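Local structure of protein Bug27 (Bordetella pertussis, 2QPQ) at residues A[103-108]-A[196-201]; A[115-120]-A[214-219]; A[131-136]-A[179-184]. The protein probably binds a small solute in the periplasm as a Venus-flytrap receptor of the Bug family, perhaps for delivery to a transporter. All blocks are in the same frame, centred on the assembly; numbering follows the deposited sequence.

Contact 1: residues A[103-108]-A[196-201]; sequences PSVFVV and LQALAV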
ATOM      1  N   PRO A 103       2.339  -0.741   7.369  1.00 23.28           N
ATOM      2  CA  PRO A 103       2.864  -2.078   7.139  1.00 22.54           C
ATOM      3  C   PRO A 103       1.738  -3.085   6.827  1.00 22.03           C
ATOM      4  O   PRO A 103       0.558  -2.852   7.149  1.00 20.85           O
ATOM      5  CB  PRO A 103       3.563  -2.404   8.462  1.00 22.61           C
ATOM      6  CG  PRO A 103       2.796  -1.615   9.492  1.00 23.32           C
ATOM      7  CD  PRO A 103       2.392  -0.350   8.809  1.00 23.62           C
ATOM      8  N   SER A 104       2.097  -4.185   6.172  1.00 22.16           N
ATOM      9  CA  SER A 104       1.240  -5.376   6.186  1.00 22.27           C
ATOM     10  C   SER A 104       1.475  -6.233   7.421  1.00 21.68           C
ATOM     11  O   SER A 104       2.497  -6.116   8.105  1.00 21.76           O
ATOM     12  CB  SER A 104       1.386  -6.205   4.904  1.00 22.17           C
ATOM     13  OG  SER A 104       1.054  -5.394   3.772  1.00 21.30           O
ATOM     14  N   VAL A 105       0.506  -7.094   7.704  1.00 20.45           N
ATOM     15  CA  VAL A 105       0.607  -7.982   8.836  1.00 20.58           C
ATOM     16  C   VAL A 105       0.172  -9.375   8.450  1.00 20.35           C
ATOM     17  O   VAL A 105      -0.800  -9.543   7.708  1.00 20.01           O
ATOM     18  CB  VAL A 105      -0.198  -7.421  10.024  1.00 20.71           C
ATOM     19  CG1 VAL A 105      -1.676  -7.266   9.619  1.00 21.58           C
ATOM     20  CG2 VAL A 105       0.039  -8.258  11.292  1.00 20.65           C
ATOM     21  N   PHE A 106       0.953 -10.367   8.886  1.00 20.36           N
ATOM     22  CA  PHE A 106       0.565 -11.763   8.772  1.00 20.35           C
ATOM     23  C   PHE A 106      -0.348 -12.089   9.950  1.00 20.69           C
ATOM     24  O   PHE A 106       0.105 -12.064  11.085  1.00 20.88           O
ATOM     25  CB  PHE A 106       1.802 -12.662   8.792  1.00 20.52           C
ATOM     26  CG  PHE A 106       2.616 -12.610   7.527  1.00 21.49           C
ATOM     27  CD1 PHE A 106       3.282 -11.450   7.173  1.00 22.36           C
ATOM     28  CD2 PHE A 106       2.697 -13.718   6.686  1.00 22.08           C
ATOM     29  CE1 PHE A 106       4.043 -11.378   6.008  1.00 20.97           C
ATOM     30  CE2 PHE A 106       3.467 -13.678   5.530  1.00 22.51           C
ATOM     31  CZ  PHE A 106       4.144 -12.500   5.184  1.00 22.75           C
ATOM     32  N   VAL A 107      -1.624 -12.351   9.671  1.00 19.72           N
ATOM     33  CA  VAL A 107      -2.621 -12.640  10.715  1.00 19.68           C
ATOM     34  C   VAL A 107      -3.208 -14.056  10.569  1.00 20.28           C
ATOM     35  O   VAL A 107      -3.360 -14.620   9.451  1.00 18.04           O
ATOM     36  CB  VAL A 107      -3.752 -11.544  10.805  1.00 19.45           C
ATOM     37  CG1 VAL A 107      -3.151 -10.203  11.160  1.00 19.79           C
ATOM     38  CG2 VAL A 107      -4.534 -11.379   9.452  1.00 19.72           C
ATOM     39  N   VAL A 108      -3.514 -14.621  11.724  1.00 21.54           N
ATOM     40  CA  VAL A 108      -4.100 -15.957  11.827  1.00 22.26           C
ATOM     41  C   VAL A 108      -5.323 -15.866  12.762  1.00 23.29           C
ATOM     42  O   VAL A 108      -5.424 -14.930  13.561  1.00 23.71           O
ATOM     43  CB  VAL A 108      -3.053 -17.060  12.315  1.00 22.14           C
ATOM     44  CG1 VAL A 108      -1.917 -17.227  11.324  1.00 21.28           C
ATOM     45  CG2 VAL A 108      -2.508 -16.795  13.786  1.00 21.54           C
ATOM     46  N   LEU A 196      -8.059 -12.037  16.064  1.00 26.30           N
ATOM     47  CA  LEU A 196      -6.933 -12.476  15.239  1.00 25.54           C
ATOM     48  C   LEU A 196      -5.669 -12.358  16.059  1.00 25.81           C
ATOM     49  O   LEU A 196      -5.582 -11.529  16.961  1.00 25.63           O
ATOM     50  CB  LEU A 196      -6.739 -11.559  14.015  1.00 24.82           C
ATOM     51  CG  LEU A 196      -7.913 -11.546  13.020  1.00 24.81           C
ATOM     52  CD1 LEU A 196      -7.744 -10.424  12.043  1.00 22.65           C
ATOM     53  CD2 LEU A 196      -8.023 -12.896  12.259  1.00 24.53           C
ATOM     54  N   GLN A 197      -4.673 -13.121  15.644  1.00 25.95           N
ATOM     55  CA  GLN A 197      -3.338 -13.035  16.163  1.00 27.21           C
ATOM     56  C   GLN A 197      -2.398 -12.623  15.032  1.00 26.12           C
ATOM     57  O   GLN A 197      -2.530 -13.117  13.923  1.00 26.22           O
ATOM     58  CB  GLN A 197      -3.017 -14.421  16.617  1.00 28.35           C
ATOM     59  CG  GLN A 197      -1.698 -14.674  17.238  1.00 34.46           C
ATOM     60  CD  GLN A 197      -1.699 -16.098  17.757  1.00 43.51           C
ATOM     61  OE1 GLN A 197      -2.520 -16.434  18.636  1.00 44.11           O
ATOM     62  NE2 GLN A 197      -0.840 -16.967  17.173  1.00 38.41           N
ATOM     63  N   ALA A 198      -1.472 -11.714  15.323  1.00 24.68           N
ATOM     64  CA  ALA A 198      -0.494 -11.254  14.359  1.00 25.21           C
ATOM     65  C   ALA A 198       0.865 -11.944  14.521  1.00 25.35           C
ATOM     66  O   ALA A 198       1.462 -11.916  15.601  1.00 26.10           O
ATOM     67  CB  ALA A 198      -0.353  -9.730  14.440  1.00 24.75           C
ATOM     68  N   LEU A 199       1.343 -12.567  13.448  1.00 25.16           N
ATOM     69  CA  LEU A 199       2.625 -13.250  13.458  1.00 25.34           C
ATOM     70  C   LEU A 199       3.841 -12.335  13.194  1.00 25.53           C
ATOM     71  O   LEU A 199       4.938 -12.535  13.747  1.00 26.32           O
ATOM     72  CB  LEU A 199       2.570 -14.414  12.471  1.00 25.12           C
ATOM     73  CG  LEU A 199       1.567 -15.531  12.781  1.00 25.94           C
ATOM     74  CD1 LEU A 199       1.782 -16.700  11.805  1.00 22.74           C
ATOM     75  CD2 LEU A 199       1.683 -15.985  14.246  1.00 27.46           C
ATOM     76  N   ALA A 200       3.646 -11.338  12.336  1.00 25.47           N
ATOM     77  CA  ALA A 200       4.705 -10.408  11.945  1.00 24.66           C
ATOM     78  C   ALA A 200       4.093  -9.208  11.283  1.00 24.57           C
ATOM     79  O   ALA A 200       2.953  -9.286  10.765  1.00 23.62           O
ATOM     80  CB  ALA A 200       5.681 -11.074  10.974  1.00 25.69           C
ATOM     81  N   VAL A 201       4.847  -8.105  11.314  1.00 23.73           N
ATOM     82  CA  VAL A 201       4.639  -6.946  10.457  1.00 24.31           C
ATOM     83  C   VAL A 201       5.744  -6.875   9.413  1.00 23.72           C
ATOM     84  O   VAL A 201       6.870  -7.307   9.685  1.00 23.27           O
ATOM     85  CB  VAL A 201       4.522  -5.622  11.249  1.00 24.83           C
ATOM     86  CG1 VAL A 201       3.365  -5.713  12.235  1.00 27.49           C
ATOM     87  CG2 VAL A 201       5.816  -5.265  11.983  1.00 25.60           C
TER
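V108 and Q197 face each other at one end of this antiparallel pair. Their backbones exchange two hydrogen bonds: V108 N to Q197 O at 2.8 Å and Q197 N to V108 O at 2.9 Å. Their side chains lie on the same face of the sheet. Q197 CB starts 3.7 Å from V108 CG2. CG is anti to the backbone N (chi1 -179°), and the chain stays extended beyond it. CG and CD therefore pass the same methyl a little farther off. At the tip, Q197 NE2 is still 3.8 Å from V108 CG2. From CB to NE2 the glutamine runs past one methyl, while OE1 points away from it; the residue is partly exposed. The other methyl, V108 CG1, turns to L199 and meets its CD1 at 3.8 Å; these two side chains cross at about a right angle.

The regular pairing is broken at F106. F106 O accepts from L199 N at 2.7 Å, while F106 N donates to A200 O at 2.9 Å. Two residues therefore stand opposite one. L199 takes a helical psi of -35°, and the buried A200 N has no partner in the model. L199 joins A200 on the F106 side of the sheet, where helix 117-123 covers the phenyl ring through L117 and L120.

On the other face V105, V107, A198 and V201 line up. V105 CG2 presses on A198 CB at 3.5 Å, tighter than usual for two carbons. Helix 184-192 packs here through A187 and I191, and L196 reaches helix 165-173. A residue facing two on the neighbouring strand is a beta bulge. Here it lies in the central sheet of an alpha/beta domain of the periplasmic binding protein fold.

Contact 2: residues A[115-120]-A[214-219]; sequences KTLGEL and PTVAEQ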
ATOM      1  N   LYS A 115       1.727 -19.992  16.199  1.00 29.52           N
ATOM      2  CA  LYS A 115       1.949 -19.083  17.298  1.00 30.30           C
ATOM      3  C   LYS A 115       2.997 -18.013  16.948  1.00 29.27           C
ATOM      4  O   LYS A 115       2.974 -16.882  17.478  1.00 29.89           O
ATOM      5  CB  LYS A 115       2.400 -19.942  18.519  1.00 34.30           C
ATOM      6  CG  LYS A 115       1.262 -20.509  19.440  1.00 29.14           C
ATOM      7  CD  LYS A 115       0.117 -21.310  18.780  1.00 42.04           C
ATOM      8  CE  LYS A 115      -0.857 -21.932  19.852  1.00 30.61           C
ATOM      9  NZ  LYS A 115      -2.196 -22.514  19.370  1.00 39.11           N
ATOM     10  N   THR A 116       3.911 -18.350  16.037  1.00 28.28           N
ATOM     11  CA  THR A 116       4.949 -17.416  15.625  1.00 27.45           C
ATOM     12  C   THR A 116       5.109 -17.508  14.114  1.00 26.64           C
ATOM     13  O   THR A 116       4.667 -18.483  13.502  1.00 26.70           O
ATOM     14  CB  THR A 116       6.323 -17.772  16.265  1.00 27.28           C
ATOM     15  OG1 THR A 116       6.798 -18.995  15.706  1.00 27.79           O
ATOM     16  CG2 THR A 116       6.219 -17.957  17.765  1.00 29.56           C
ATOM     17  N   LEU A 117       5.763 -16.519  13.516  1.00 26.45           N
ATOM     18  CA  LEU A 117       6.127 -16.615  12.109  1.00 26.80           C
ATOM     19  C   LEU A 117       7.024 -17.813  11.830  1.00 26.56           C
ATOM     20  O   LEU A 117       6.908 -18.409  10.776  1.00 26.98           O
ATOM     21  CB  LEU A 117       6.782 -15.334  11.575  1.00 26.69           C
ATOM     22  CG  LEU A 117       6.796 -15.235  10.029  1.00 27.73           C
ATOM     23  CD1 LEU A 117       5.399 -14.845   9.539  1.00 27.91           C
ATOM     24  CD2 LEU A 117       7.814 -14.249   9.500  1.00 28.07           C
ATOM     25  N   GLY A 118       7.897 -18.170  12.783  1.00 26.85           N
ATOM     26  CA  GLY A 118       8.835 -19.271  12.599  1.00 26.37           C
ATOM     27  C   GLY A 118       8.139 -20.609  12.407  1.00 27.27           C
ATOM     28  O   GLY A 118       8.559 -21.414  11.599  1.00 27.71           O
ATOM     29  N   GLU A 119       7.060 -20.827  13.155  1.00 27.55           N
ATOM     30  CA  GLU A 119       6.207 -22.003  13.024  1.00 28.65           C
ATOM     31  C   GLU A 119       5.535 -22.071  11.658  1.00 27.71           C
ATOM     32  O   GLU A 119       5.408 -23.150  11.074  1.00 28.09           O
ATOM     33  CB  GLU A 119       5.160 -22.023  14.153  1.00 28.08           C
ATOM     34  CG  GLU A 119       5.769 -22.458  15.512  1.00 30.85           C
ATOM     35  CD  GLU A 119       4.828 -22.322  16.693  1.00 31.76           C
ATOM     36  OE1 GLU A 119       3.600 -22.186  16.493  1.00 33.81           O
ATOM     37  OE2 GLU A 119       5.321 -22.386  17.853  1.00 36.14           O
ATOM     38  N   LEU A 120       5.100 -20.919  11.160  1.00 26.76           N
ATOM     39  CA  LEU A 120       4.465 -20.848   9.834  1.00 26.68           C
ATOM     40  C   LEU A 120       5.471 -21.245   8.747  1.00 26.58           C
ATOM     41  O   LEU A 120       5.182 -22.076   7.875  1.00 26.34           O
ATOM     42  CB  LEU A 120       3.943 -19.411   9.577  1.00 26.06           C
ATOM     43  CG  LEU A 120       3.435 -19.125   8.155  1.00 27.05           C
ATOM     44  CD1 LEU A 120       2.123 -19.871   7.977  1.00 26.09           C
ATOM     45  CD2 LEU A 120       3.262 -17.628   7.866  1.00 26.70           C
ATOM     46  N   PRO A 214       6.550  -8.867  16.283  1.00 30.48           N
ATOM     47  CA  PRO A 214       7.856  -8.713  15.660  1.00 30.17           C
ATOM     48  C   PRO A 214       7.747  -8.410  14.155  1.00 30.60           C
ATOM     49  O   PRO A 214       6.697  -8.701  13.533  1.00 30.16           O
ATOM     50  CB  PRO A 214       8.520 -10.075  15.925  1.00 30.24           C
ATOM     51  CG  PRO A 214       7.386 -11.021  16.091  1.00 29.82           C
ATOM     52  CD  PRO A 214       6.313 -10.239  16.766  1.00 30.18           C
ATOM     53  N   THR A 215       8.793  -7.806  13.578  1.00 29.55           N
ATOM     54  CA  THR A 215       8.879  -7.666  12.125  1.00 28.88           C
ATOM     55  C   THR A 215       9.204  -9.042  11.533  1.00 27.84           C
ATOM     56  O   THR A 215       9.673  -9.946  12.237  1.00 27.19           O
ATOM     57  CB  THR A 215      10.008  -6.711  11.715  1.00 29.41           C
ATOM     58  OG1 THR A 215      11.274  -7.264  12.144  1.00 30.14           O
ATOM     59  CG2 THR A 215       9.812  -5.314  12.335  1.00 29.85           C
ATOM     60  N   VAL A 216       8.984  -9.215  10.236  1.00 27.25           N
ATOM     61  CA  VAL A 216       9.485 -10.402   9.555  1.00 27.73           C
ATOM     62  C   VAL A 216      11.033 -10.510   9.654  1.00 29.58           C
ATOM     63  O   VAL A 216      11.586 -11.605   9.931  1.00 30.12           O
ATOM     64  CB  VAL A 216       9.063 -10.417   8.065  1.00 27.35           C
ATOM     65  CG1 VAL A 216       9.695 -11.635   7.349  1.00 25.74           C
ATOM     66  CG2 VAL A 216       7.491 -10.384   7.962  1.00 26.17           C
ATOM     67  N   ALA A 217      11.708  -9.376   9.427  1.00 30.62           N
ATOM     68  CA  ALA A 217      13.187  -9.306   9.433  1.00 32.02           C
ATOM     69  C   ALA A 217      13.734  -9.835  10.752  1.00 33.18           C
ATOM     70  O   ALA A 217      14.662 -10.615  10.756  1.00 33.92           O
ATOM     71  CB  ALA A 217      13.668  -7.858   9.183  1.00 32.03           C
ATOM     72  N   GLU A 218      13.136  -9.434  11.873  1.00 34.33           N
ATOM     73  CA  GLU A 218      13.638  -9.865  13.188  1.00 35.13           C
ATOM     74  C   GLU A 218      13.308 -11.326  13.551  1.00 35.18           C
ATOM     75  O   GLU A 218      13.624 -11.775  14.658  1.00 35.56           O
ATOM     76  CB  GLU A 218      13.241  -8.872  14.286  1.00 35.43           C
ATOM     77  CG  GLU A 218      11.842  -9.070  14.867  1.00 35.23           C
ATOM     78  CD  GLU A 218      11.511  -8.073  15.965  1.00 37.10           C
ATOM     79  OE1 GLU A 218      10.754  -7.101  15.641  1.00 34.77           O
ATOM     80  OE2 GLU A 218      11.988  -8.256  17.149  1.00 38.77           O
ATOM     81  N   GLN A 219      12.733 -12.077  12.600  1.00 34.58           N
ATOM     82  CA  GLN A 219      12.339 -13.485  12.809  1.00 34.12           C
ATOM     83  C   GLN A 219      12.950 -14.659  11.981  1.00 35.08           C
ATOM     84  O   GLN A 219      12.211 -15.560  11.636  1.00 36.04           O
ATOM     85  CB  GLN A 219      10.781 -13.622  12.745  1.00 34.01           C
ATOM     86  CG  GLN A 219      10.026 -12.802  13.779  1.00 33.45           C
ATOM     87  CD  GLN A 219       8.524 -13.027  13.759  1.00 32.84           C
ATOM     88  OE1 GLN A 219       7.769 -12.232  13.184  1.00 31.48           O
ATOM     89  NE2 GLN A 219       8.084 -14.089  14.392  1.00 29.44           N
TER
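L117 CG is anti to its backbone N (chi1 -163°), on the branch that carries CD2 to V216. Q219 CG is anti to its carbonyl carbon (chi1 -60°), and the extended chain lays the amide against L117 CB. L117 sits in the first turn of helix 117-123, whose N-cap is T116. Opposite it, residues 214-219 form a loop with an ST motif at T215. The contact joins a helix start to a loop on the outer part of an alpha/beta domain.

The side-chain amide of Q219 lies against the base of the leucine, with Q219 CD 3.6 Å from L117 CB. Farther out, L117 CD2 comes to 3.9 Å from V216 CG1, and the two side chains cross obliquely. L117 and V216 both also pack on A200, and V216 reaches F106, so both side chains close over the sheet together.

Each segment fixes its own shape. T116 OG1 accepts from E119 N at 3.2 Å, which caps the first turn of the helix. In the loop, T215 OG1 accepts from E218 N at 2.9 Å, and Q219 N bonds to V216 O at the same length. E218 also makes a salt bridge with R206. Just before the helix, K115 N donates to E119 OE1 at 2.9 Å, coming in from above the carboxylate plane.

Contact 3: residues A[131-136]-A[179-184]; sequences VTYGSC and LAVVTA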
ATOM      1  N   VAL A 131      -0.024 -24.853   2.784  1.00 23.65           N
ATOM      2  CA  VAL A 131      -0.202 -23.638   3.594  1.00 21.27           C
ATOM      3  C   VAL A 131      -0.594 -22.494   2.644  1.00 21.26           C
ATOM      4  O   VAL A 131       0.219 -22.046   1.827  1.00 21.13           O
ATOM      5  CB  VAL A 131       1.086 -23.311   4.377  1.00 21.36           C
ATOM      6  CG1 VAL A 131       0.902 -22.105   5.350  1.00 21.02           C
ATOM      7  CG2 VAL A 131       1.559 -24.548   5.147  1.00 19.61           C
ATOM      8  N   THR A 132      -1.852 -22.056   2.734  1.00 19.81           N
ATOM      9  CA  THR A 132      -2.375 -21.003   1.874  1.00 19.59           C
ATOM     10  C   THR A 132      -2.376 -19.742   2.702  1.00 19.30           C
ATOM     11  O   THR A 132      -2.464 -19.799   3.923  1.00 19.86           O
ATOM     12  CB  THR A 132      -3.813 -21.339   1.441  1.00 19.64           C
ATOM     13  OG1 THR A 132      -4.579 -21.685   2.616  1.00 22.04           O
ATOM     14  CG2 THR A 132      -3.806 -22.543   0.493  1.00 19.73           C
ATOM     15  N   TYR A 133      -2.246 -18.601   2.039  1.00 19.35           N
ATOM     16  CA  TYR A 133      -2.415 -17.322   2.696  1.00 17.81           C
ATOM     17  C   TYR A 133      -3.310 -16.464   1.852  1.00 17.68           C
ATOM     18  O   TYR A 133      -3.107 -16.360   0.638  1.00 18.71           O
ATOM     19  CB  TYR A 133      -1.059 -16.643   2.912  1.00 17.52           C
ATOM     20  CG  TYR A 133      -0.304 -16.151   1.670  1.00 17.93           C
ATOM     21  CD1 TYR A 133      -0.381 -14.815   1.283  1.00 19.63           C
ATOM     22  CD2 TYR A 133       0.510 -16.995   0.932  1.00 16.10           C
ATOM     23  CE1 TYR A 133       0.287 -14.340   0.166  1.00 20.35           C
ATOM     24  CE2 TYR A 133       1.212 -16.524  -0.215  1.00 16.28           C
ATOM     25  CZ  TYR A 133       1.093 -15.193  -0.558  1.00 18.64           C
ATOM     26  OH  TYR A 133       1.768 -14.674  -1.608  1.00 20.40           O
ATOM     27  N   GLY A 134      -4.291 -15.840   2.479  1.00 17.71           N
ATOM     28  CA  GLY A 134      -5.097 -14.834   1.771  1.00 17.28           C
ATOM     29  C   GLY A 134      -4.320 -13.530   1.594  1.00 17.52           C
ATOM     30  O   GLY A 134      -3.349 -13.282   2.308  1.00 18.00           O
ATOM     31  N   SER A 135      -4.692 -12.724   0.597  1.00 17.40           N
ATOM     32  CA  SER A 135      -4.199 -11.352   0.509  1.00 17.65           C
ATOM     33  C   SER A 135      -5.330 -10.441   0.091  1.00 18.05           C
ATOM     34  O   SER A 135      -6.393 -10.918  -0.234  1.00 16.99           O
ATOM     35  CB  SER A 135      -3.038 -11.223  -0.494  1.00 19.18           C
ATOM     36  OG  SER A 135      -3.551 -11.151  -1.810  1.00 19.47           O
ATOM     37  N   CYS A 136      -5.044  -9.139   0.050  1.00 17.63           N
ATOM     38  CA  CYS A 136      -5.959  -8.081  -0.363  1.00 19.43           C
ATOM     39  C   CYS A 136      -6.138  -8.042  -1.908  1.00 18.15           C
ATOM     40  O   CYS A 136      -6.928  -7.259  -2.412  1.00 17.77           O
ATOM     41  CB  CYS A 136      -5.424  -6.716   0.199  1.00 19.21           C
ATOM     42  SG  CYS A 136      -5.459  -6.818   2.027  1.00 29.28           S
ATOM     43  N   LEU A 179      -4.592 -18.163   7.288  1.00 18.31           N
ATOM     44  CA  LEU A 179      -3.610 -17.130   7.295  1.00 18.46           C
ATOM     45  C   LEU A 179      -3.947 -16.104   6.209  1.00 18.00           C
ATOM     46  O   LEU A 179      -4.464 -16.457   5.137  1.00 17.28           O
ATOM     47  CB  LEU A 179      -2.226 -17.763   7.036  1.00 19.32           C
ATOM     48  CG  LEU A 179      -1.054 -16.828   6.699  1.00 21.15           C
ATOM     49  CD1 LEU A 179      -0.594 -15.944   7.892  1.00 22.39           C
ATOM     50  CD2 LEU A 179       0.073 -17.627   6.166  1.00 21.36           C
ATOM     51  N   ALA A 180      -3.652 -14.844   6.495  1.00 18.16           N
ATOM     52  CA  ALA A 180      -3.713 -13.816   5.462  1.00 18.05           C
ATOM     53  C   ALA A 180      -2.683 -12.732   5.707  1.00 17.79           C
ATOM     54  O   ALA A 180      -2.253 -12.462   6.840  1.00 17.37           O
ATOM     55  CB  ALA A 180      -5.158 -13.167   5.385  1.00 17.69           C
ATOM     56  N   VAL A 181      -2.346 -12.062   4.622  1.00 16.51           N
ATOM     57  CA  VAL A 181      -1.557 -10.853   4.694  1.00 16.54           C
ATOM     58  C   VAL A 181      -2.435  -9.671   4.300  1.00 16.77           C
ATOM     59  O   VAL A 181      -2.955  -9.606   3.186  1.00 15.98           O
ATOM     60  CB  VAL A 181      -0.357 -10.976   3.793  1.00 17.22           C
ATOM     61  CG1 VAL A 181       0.505  -9.711   3.894  1.00 16.67           C
ATOM     62  CG2 VAL A 181       0.395 -12.260   4.216  1.00 16.63           C
ATOM     63  N   VAL A 182      -2.627  -8.746   5.244  1.00 17.07           N
ATOM     64  CA  VAL A 182      -3.490  -7.613   4.986  1.00 18.35           C
ATOM     65  C   VAL A 182      -2.790  -6.364   5.537  1.00 18.60           C
ATOM     66  O   VAL A 182      -1.746  -6.460   6.181  1.00 18.83           O
ATOM     67  CB  VAL A 182      -4.943  -7.821   5.569  1.00 18.61           C
ATOM     68  CG1 VAL A 182      -5.604  -9.084   4.951  1.00 17.80           C
ATOM     69  CG2 VAL A 182      -4.917  -7.950   7.086  1.00 18.59           C
ATOM     70  N   THR A 183      -3.354  -5.195   5.303  1.00 19.18           N
ATOM     71  CA  THR A 183      -2.757  -4.003   5.873  1.00 20.27           C
ATOM     72  C   THR A 183      -2.967  -4.037   7.379  1.00 20.62           C
ATOM     73  O   THR A 183      -4.038  -4.479   7.863  1.00 19.46           O
ATOM     74  CB  THR A 183      -3.417  -2.733   5.330  1.00 21.32           C
ATOM     75  OG1 THR A 183      -4.793  -2.742   5.695  1.00 22.50           O
ATOM     76  CG2 THR A 183      -3.255  -2.611   3.799  1.00 22.46           C
ATOM     77  N   ALA A 184      -1.957  -3.569   8.110  1.00 21.42           N
ATOM     78  CA  ALA A 184      -2.080  -3.331   9.550  1.00 22.82           C
ATOM     79  C   ALA A 184      -3.341  -2.547   9.963  1.00 22.90           C
ATOM     80  O   ALA A 184      -4.026  -2.901  10.920  1.00 23.48           O
ATOM     81  CB  ALA A 184      -0.807  -2.670  10.091  1.00 22.69           C
TER
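G134 and the residues on both sides of A180 carry the pairing of two parallel strands. Strand 132-135 lies between strands 158-161 and 180-183, all parallel, in the sheet of the alpha/beta domain. G134 N donates to L179 O at 2.7 Å, and G134 O accepts from V181 N at 2.8 Å. Both bonds are straight at the hydrogen (168°). L179 O also receives the CA-H of Y133.

V181 O is different. It is buried and has no hydrogen-bond partner in the model. A CA-H...O contact from S135 CA, at 3.4 Å, is what it meets across the pair.

Three side-chain hydroxyls find partners outside the pair. Y133 OH bonds to E147 OE2 and H143 O, S135 OG to G137 N, and T183 OG1 to S185 OG. L179 CD2 lies 3.6 Å from Y133 CB, and V181 CG2 approaches the tyrosine ring obliquely.

At the strand ends, C136 SG rests 3.7 Å from V182 CG1. The chemistry implies that G134 holds the two segments together. Further on, S135 and V182 turn their backbone bonds to the outer neighbours, strands 158-161 and 93-109, and the C136-C165 disulfide ties this end to helix 165-173.

Overall arrangement
The three contacts lie in one alpha/beta domain. Strand 93-109 links contacts 1 and 3, whose centres are about 8 Å apart: V105 N and V182 O (2.8 Å) probably hydrogen-bond, as do P103 O and A184 N (2.8 Å). Contact 2, its centre about 9 Å from that of contact 1, adjoins the end of the bulged strand, where V201 N and O probably pair with P214 O and V216 N. Contacts 2 and 3 are farther apart, about 14 Å between centres, and meet where L120 CD1 touches L179 and V131. Contact 3 is the one beside a ligand: the C136 side chain is about 4 Å from a citrate, probably from the crystallisation liquor, that may mark a pocket.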